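Local structure of cation exchanger YfkE (Bacillus subtilis subsp. subtilis, 4KJR) at residues W237-I249 against A339-L351. The protein extrudes calcium across the cell membrane in exchange for external protons, without transporting sodium or potassium, and assembles as a homotrimer. The protein carries 2 engineered substitutions. Residues are numbered along the deposited sequence; the frame is centred on the assembly and turned at random.
Sequences WSELFIGVIIVAI and AAYVIMAIGFFLL
Phe349 meets Phe241 twice over: its CB lies over one face of the Phe241 ring, 4.0 Å from the ring centroid in a CH-pi contact, and its own ring turns an edge to that face in a T-shaped pair with the planes at 60°. Both phenyl groups leave their helices with CG anti to the backbone N (chi1 173° for Phe241), which brings Phe241 over the backbone of the other helix, its CD2 3.7 Å from Phe349 CA. Replacing Phe241 by an alanine removes the ring face that receives the edge and CB of Phe349, and is likely to leave a gap between the helices. One turn further along helix 239-256, the CD1 end of Ile245 lies against the methyl of Ala345, CD1 to CB 3.5 Å. Val244 crosses Phe348 at about a right angle and sets CG1 above the middle of its ring, 3.8 Å from the centroid and almost exactly on the normal. These layers join two antiparallel transmembrane helices, 239-256 and 333-350, of a Ca(2+):cation antiporter (CaCA) of the cation/proton exchanger subfamily; the axes of their 239-249 and 339-350 segments approach to 8.7 Å at 161°. Farther along, Tyr341 reaches back from the opposite direction to Ile245, its OH 4.1 Å from Ile245 CG2, and the end of Ile249 slants across the same hydroxyl. At the other end the aromatic cluster is completed by Trp237, which directs an edge at the face of Phe349; this indole is poorly ordered, so its exact pose is doubtful. Outside the pair, Val244 also leans on Ala90 of helix 85-110, while Phe348 packs on Glu309 and Ala312 of helix 307-324 and makes an edge-to-face pair with Phe146 of a neighbouring subunit, placing the contact beside a trimer interface.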
loop_
_atom_site.group_PDB
_atom_site.type_symbol
_atom_site.label_atom_id
_atom_site.label_comp_id
_atom_site.label_asym_id
_atom_site.label_seq_id
_atom_site.Cartn_x
_atom_site.Cartn_y
_atom_site.Cartn_z
ATOM N N TRP A 237 -18.134 19.676 14.756
ATOM C CA TRP A 237 -18.029 19.513 13.310
ATOM C C TRP A 237 -17.840 18.045 13.049
ATOM O O TRP A 237 -17.670 17.279 13.999
ATOM C CB TRP A 237 -16.851 20.338 12.768
ATOM C CG TRP A 237 -15.637 20.405 13.677
ATOM C CD1 TRP A 237 -15.578 20.143 15.046
ATOM C CD2 TRP A 237 -14.268 20.806 13.314
ATOM N NE1 TRP A 237 -14.310 20.330 15.532
ATOM C CE2 TRP A 237 -13.477 20.731 14.552
ATOM C CE3 TRP A 237 -13.643 21.205 12.139
ATOM C CZ2 TRP A 237 -12.124 21.042 14.581
ATOM C CZ3 TRP A 237 -12.275 21.506 12.179
ATOM C CH2 TRP A 237 -11.537 21.428 13.371
ATOM N N SER A 238 -17.890 17.609 11.789
ATOM C CA SER A 238 -18.183 18.462 10.641
ATOM C C SER A 238 -19.223 17.862 9.718
ATOM O O SER A 238 -19.711 16.749 9.944
ATOM C CB SER A 238 -16.902 18.747 9.854
ATOM O OG SER A 238 -15.986 19.505 10.627
ATOM N N GLU A 239 -19.560 18.611 8.671
ATOM C CA GLU A 239 -20.514 18.163 7.661
ATOM C C GLU A 239 -20.086 16.809 7.095
ATOM O O GLU A 239 -20.907 15.924 6.879
ATOM C CB GLU A 239 -20.613 19.200 6.543
ATOM C CG GLU A 239 -21.922 19.182 5.770
ATOM C CD GLU A 239 -21.701 19.233 4.270
ATOM O OE1 GLU A 239 -21.211 18.224 3.715
ATOM O OE2 GLU A 239 -22.009 20.276 3.652
ATOM N N LEU A 240 -18.784 16.661 6.875
ATOM C CA LEU A 240 -18.202 15.447 6.317
ATOM C C LEU A 240 -18.328 14.314 7.338
ATOM O O LEU A 240 -18.768 13.212 7.004
ATOM C CB LEU A 240 -16.737 15.667 5.933
ATOM C CG LEU A 240 -16.477 16.650 4.790
ATOM C CD1 LEU A 240 -14.985 16.884 4.611
ATOM C CD2 LEU A 240 -17.104 16.152 3.496
ATOM N N PHE A 241 -17.965 14.612 8.582
ATOM C CA PHE A 241 -18.140 13.699 9.705
ATOM C C PHE A 241 -19.529 13.029 9.716
ATOM O O PHE A 241 -19.628 11.796 9.798
ATOM C CB PHE A 241 -17.870 14.460 11.011
ATOM C CG PHE A 241 -18.175 13.677 12.255
ATOM C CD1 PHE A 241 -19.093 14.161 13.186
ATOM C CD2 PHE A 241 -17.547 12.456 12.504
ATOM C CE1 PHE A 241 -19.380 13.444 14.339
ATOM C CE2 PHE A 241 -17.828 11.737 13.657
ATOM C CZ PHE A 241 -18.747 12.232 14.574
ATOM N N ILE A 242 -20.583 13.847 9.615
ATOM C CA ILE A 242 -21.970 13.372 9.572
ATOM C C ILE A 242 -22.075 12.197 8.601
ATOM O O ILE A 242 -22.489 11.094 8.980
ATOM C CB ILE A 242 -22.961 14.494 9.148
ATOM C CG1 ILE A 242 -23.048 15.598 10.209
ATOM C CG2 ILE A 242 -24.354 13.940 8.888
ATOM C CD1 ILE A 242 -23.817 16.833 9.760
ATOM N N GLY A 243 -21.682 12.447 7.354
ATOM C CA GLY A 243 -21.720 11.437 6.310
ATOM C C GLY A 243 -20.884 10.237 6.682
ATOM O O GLY A 243 -21.377 9.111 6.639
ATOM N N VAL A 244 -19.639 10.493 7.098
ATOM C CA VAL A 244 -18.608 9.448 7.258
ATOM C C VAL A 244 -18.832 8.490 8.420
ATOM O O VAL A 244 -18.537 7.300 8.305
ATOM C CB VAL A 244 -17.179 10.012 7.431
ATOM C CG1 VAL A 244 -16.165 8.990 6.945
ATOM C CG2 VAL A 244 -16.990 11.322 6.689
ATOM N N ILE A 245 -19.313 9.006 9.547
ATOM C CA ILE A 245 -19.482 8.169 10.735
ATOM C C ILE A 245 -20.953 7.901 11.057
ATOM O O ILE A 245 -21.402 6.759 10.953
ATOM C CB ILE A 245 -18.717 8.734 11.956
ATOM C CG1 ILE A 245 -17.230 8.951 11.623
ATOM C CG2 ILE A 245 -18.892 7.836 13.175
ATOM C CD1 ILE A 245 -16.430 7.689 11.346
ATOM N N ILE A 246 -21.698 8.945 11.422
ATOM C CA ILE A 246 -23.106 8.805 11.798
ATOM C C ILE A 246 -23.925 8.155 10.680
ATOM O O ILE A 246 -24.420 7.039 10.842
ATOM C CB ILE A 246 -23.760 10.155 12.163
ATOM C CG1 ILE A 246 -22.851 10.987 13.073
ATOM C CG2 ILE A 246 -25.125 9.925 12.805
ATOM C CD1 ILE A 246 -23.148 12.473 13.036
ATOM N N VAL A 247 -24.044 8.855 9.552
ATOM C CA VAL A 247 -24.863 8.411 8.410
ATOM C C VAL A 247 -24.598 6.963 7.978
ATOM O O VAL A 247 -25.530 6.218 7.675
ATOM C CB VAL A 247 -24.695 9.360 7.203
ATOM C CG1 VAL A 247 -25.110 8.682 5.905
ATOM C CG2 VAL A 247 -25.474 10.651 7.428
ATOM N N ALA A 248 -23.325 6.575 7.957
ATOM C CA ALA A 248 -22.939 5.220 7.602
ATOM C C ALA A 248 -23.357 4.226 8.683
ATOM O O ALA A 248 -23.909 3.168 8.372
ATOM C CB ALA A 248 -21.445 5.148 7.354
ATOM N N ILE A 249 -23.101 4.571 9.947
ATOM C CA ILE A 249 -23.492 3.724 11.081
ATOM C C ILE A 249 -24.921 3.228 10.874
ATOM O O ILE A 249 -25.193 2.027 10.926
ATOM C CB ILE A 249 -23.349 4.475 12.432
ATOM C CG1 ILE A 249 -22.084 4.018 13.168
ATOM C CG2 ILE A 249 -24.576 4.280 13.318
ATOM C CD1 ILE A 249 -21.529 5.029 14.154
ATOM N N ALA A 339 -10.384 -0.699 17.405
ATOM C CA ALA A 339 -9.473 0.377 17.748
ATOM C C ALA A 339 -9.200 1.224 16.514
ATOM O O ALA A 339 -9.405 2.439 16.533
ATOM C CB ALA A 339 -8.178 -0.192 18.303
ATOM N N ALA A 340 -8.768 0.574 15.434
ATOM C CA ALA A 340 -8.431 1.289 14.206
ATOM C C ALA A 340 -9.609 2.123 13.731
ATOM O O ALA A 340 -9.446 3.302 13.406
ATOM C CB ALA A 340 -7.974 0.329 13.124
ATOM N N TYR A 341 -10.796 1.521 13.723
ATOM C CA TYR A 341 -12.001 2.225 13.305
ATOM C C TYR A 341 -12.326 3.418 14.202
ATOM O O TYR A 341 -12.537 4.527 13.699
ATOM C CB TYR A 341 -13.197 1.285 13.237
ATOM C CG TYR A 341 -14.493 2.008 12.937
ATOM C CD1 TYR A 341 -15.237 2.602 13.959
ATOM C CD2 TYR A 341 -14.973 2.105 11.627
ATOM C CE1 TYR A 341 -16.418 3.270 13.684
ATOM C CE2 TYR A 341 -16.157 2.771 11.345
ATOM C CZ TYR A 341 -16.873 3.346 12.376
ATOM O OH TYR A 341 -18.046 4.000 12.095
ATOM N N VAL A 342 -12.369 3.196 15.518
ATOM C CA VAL A 342 -12.683 4.282 16.457
ATOM C C VAL A 342 -11.636 5.412 16.399
ATOM O O VAL A 342 -11.971 6.586 16.598
ATOM C CB VAL A 342 -12.954 3.763 17.893
ATOM C CG1 VAL A 342 -11.670 3.367 18.607
ATOM C CG2 VAL A 342 -13.716 4.795 18.702
ATOM N N ILE A 343 -10.387 5.047 16.094
ATOM C CA ILE A 343 -9.310 6.011 15.836
ATOM C C ILE A 343 -9.645 6.866 14.613
ATOM O O ILE A 343 -9.497 8.086 14.644
ATOM C CB ILE A 343 -7.942 5.300 15.657
ATOM C CG1 ILE A 343 -7.265 5.015 17.008
ATOM C CG2 ILE A 343 -6.982 6.135 14.820
ATOM C CD1 ILE A 343 -8.191 4.928 18.206
HETATM N N MSE A 344 -10.129 6.224 13.552
HETATM C CA MSE A 344 -10.497 6.934 12.323
HETATM C C MSE A 344 -11.693 7.821 12.529
HETATM O O MSE A 344 -11.727 8.945 12.020
HETATM C CB MSE A 344 -10.739 5.936 11.206
HETATM C CG MSE A 344 -9.381 5.441 10.733
HETATM SE SE MSE A 344 -9.637 4.370 9.106
HETATM C CE MSE A 344 -8.456 2.868 9.595
ATOM N N ALA A 345 -12.674 7.331 13.287
ATOM C CA ALA A 345 -13.843 8.133 13.663
ATOM C C ALA A 345 -13.479 9.421 14.413
ATOM O O ALA A 345 -14.011 10.492 14.100
ATOM C CB ALA A 345 -14.824 7.302 14.474
ATOM N N ILE A 346 -12.576 9.329 15.390
ATOM C CA ILE A 346 -12.191 10.530 16.135
ATOM C C ILE A 346 -11.371 11.499 15.278
ATOM O O ILE A 346 -11.506 12.718 15.413
ATOM C CB ILE A 346 -11.538 10.235 17.506
ATOM C CG1 ILE A 346 -10.211 9.487 17.355
ATOM C CG2 ILE A 346 -12.518 9.476 18.403
ATOM C CD1 ILE A 346 -9.362 9.476 18.614
ATOM N N GLY A 347 -10.556 10.954 14.375
ATOM C CA GLY A 347 -9.863 11.768 13.381
ATOM C C GLY A 347 -10.839 12.495 12.470
ATOM O O GLY A 347 -10.705 13.694 12.232
ATOM N N PHE A 348 -11.832 11.765 11.967
ATOM C CA PHE A 348 -12.844 12.344 11.088
ATOM C C PHE A 348 -13.690 13.401 11.781
ATOM O O PHE A 348 -14.210 14.298 11.128
ATOM C CB PHE A 348 -13.740 11.255 10.482
ATOM C CG PHE A 348 -13.198 10.668 9.210
ATOM C CD1 PHE A 348 -13.121 11.435 8.053
ATOM C CD2 PHE A 348 -12.759 9.358 9.168
ATOM C CE1 PHE A 348 -12.611 10.908 6.880
ATOM C CE2 PHE A 348 -12.254 8.819 7.996
ATOM C CZ PHE A 348 -12.176 9.596 6.851
ATOM N N PHE A 349 -13.820 13.290 13.103
ATOM C CA PHE A 349 -14.579 14.259 13.896
ATOM C C PHE A 349 -13.779 15.543 14.084
ATOM O O PHE A 349 -14.321 16.651 13.993
ATOM C CB PHE A 349 -14.975 13.653 15.247
ATOM C CG PHE A 349 -15.330 14.673 16.298
ATOM C CD1 PHE A 349 -16.461 15.470 16.162
ATOM C CD2 PHE A 349 -14.547 14.820 17.437
ATOM C CE1 PHE A 349 -16.789 16.406 17.132
ATOM C CE2 PHE A 349 -14.868 15.752 18.408
ATOM C CZ PHE A 349 -15.993 16.544 18.257
ATOM N N LEU A 350 -12.480 15.376 14.326
ATOM C CA LEU A 350 -11.567 16.497 14.523
ATOM C C LEU A 350 -11.446 17.401 13.295
ATOM O O LEU A 350 -11.297 18.611 13.430
ATOM C CB LEU A 350 -10.206 15.996 15.012
ATOM C CG LEU A 350 -9.964 16.007 16.533
ATOM C CD1 LEU A 350 -11.231 15.782 17.348
ATOM C CD2 LEU A 350 -8.880 15.017 16.952
ATOM N N LEU A 351 -11.535 16.823 12.101
ATOM C CA LEU A 351 -11.601 17.616 10.873
ATOM C C LEU A 351 -12.851 18.486 10.811
ATOM O O LEU A 351 -12.892 19.473 10.073
ATOM C CB LEU A 351 -11.532 16.720 9.634
ATOM C CG LEU A 351 -10.144 16.231 9.221
ATOM C CD1 LEU A 351 -10.263 15.141 8.169
ATOM C CD2 LEU A 351 -9.318 17.391 8.700
#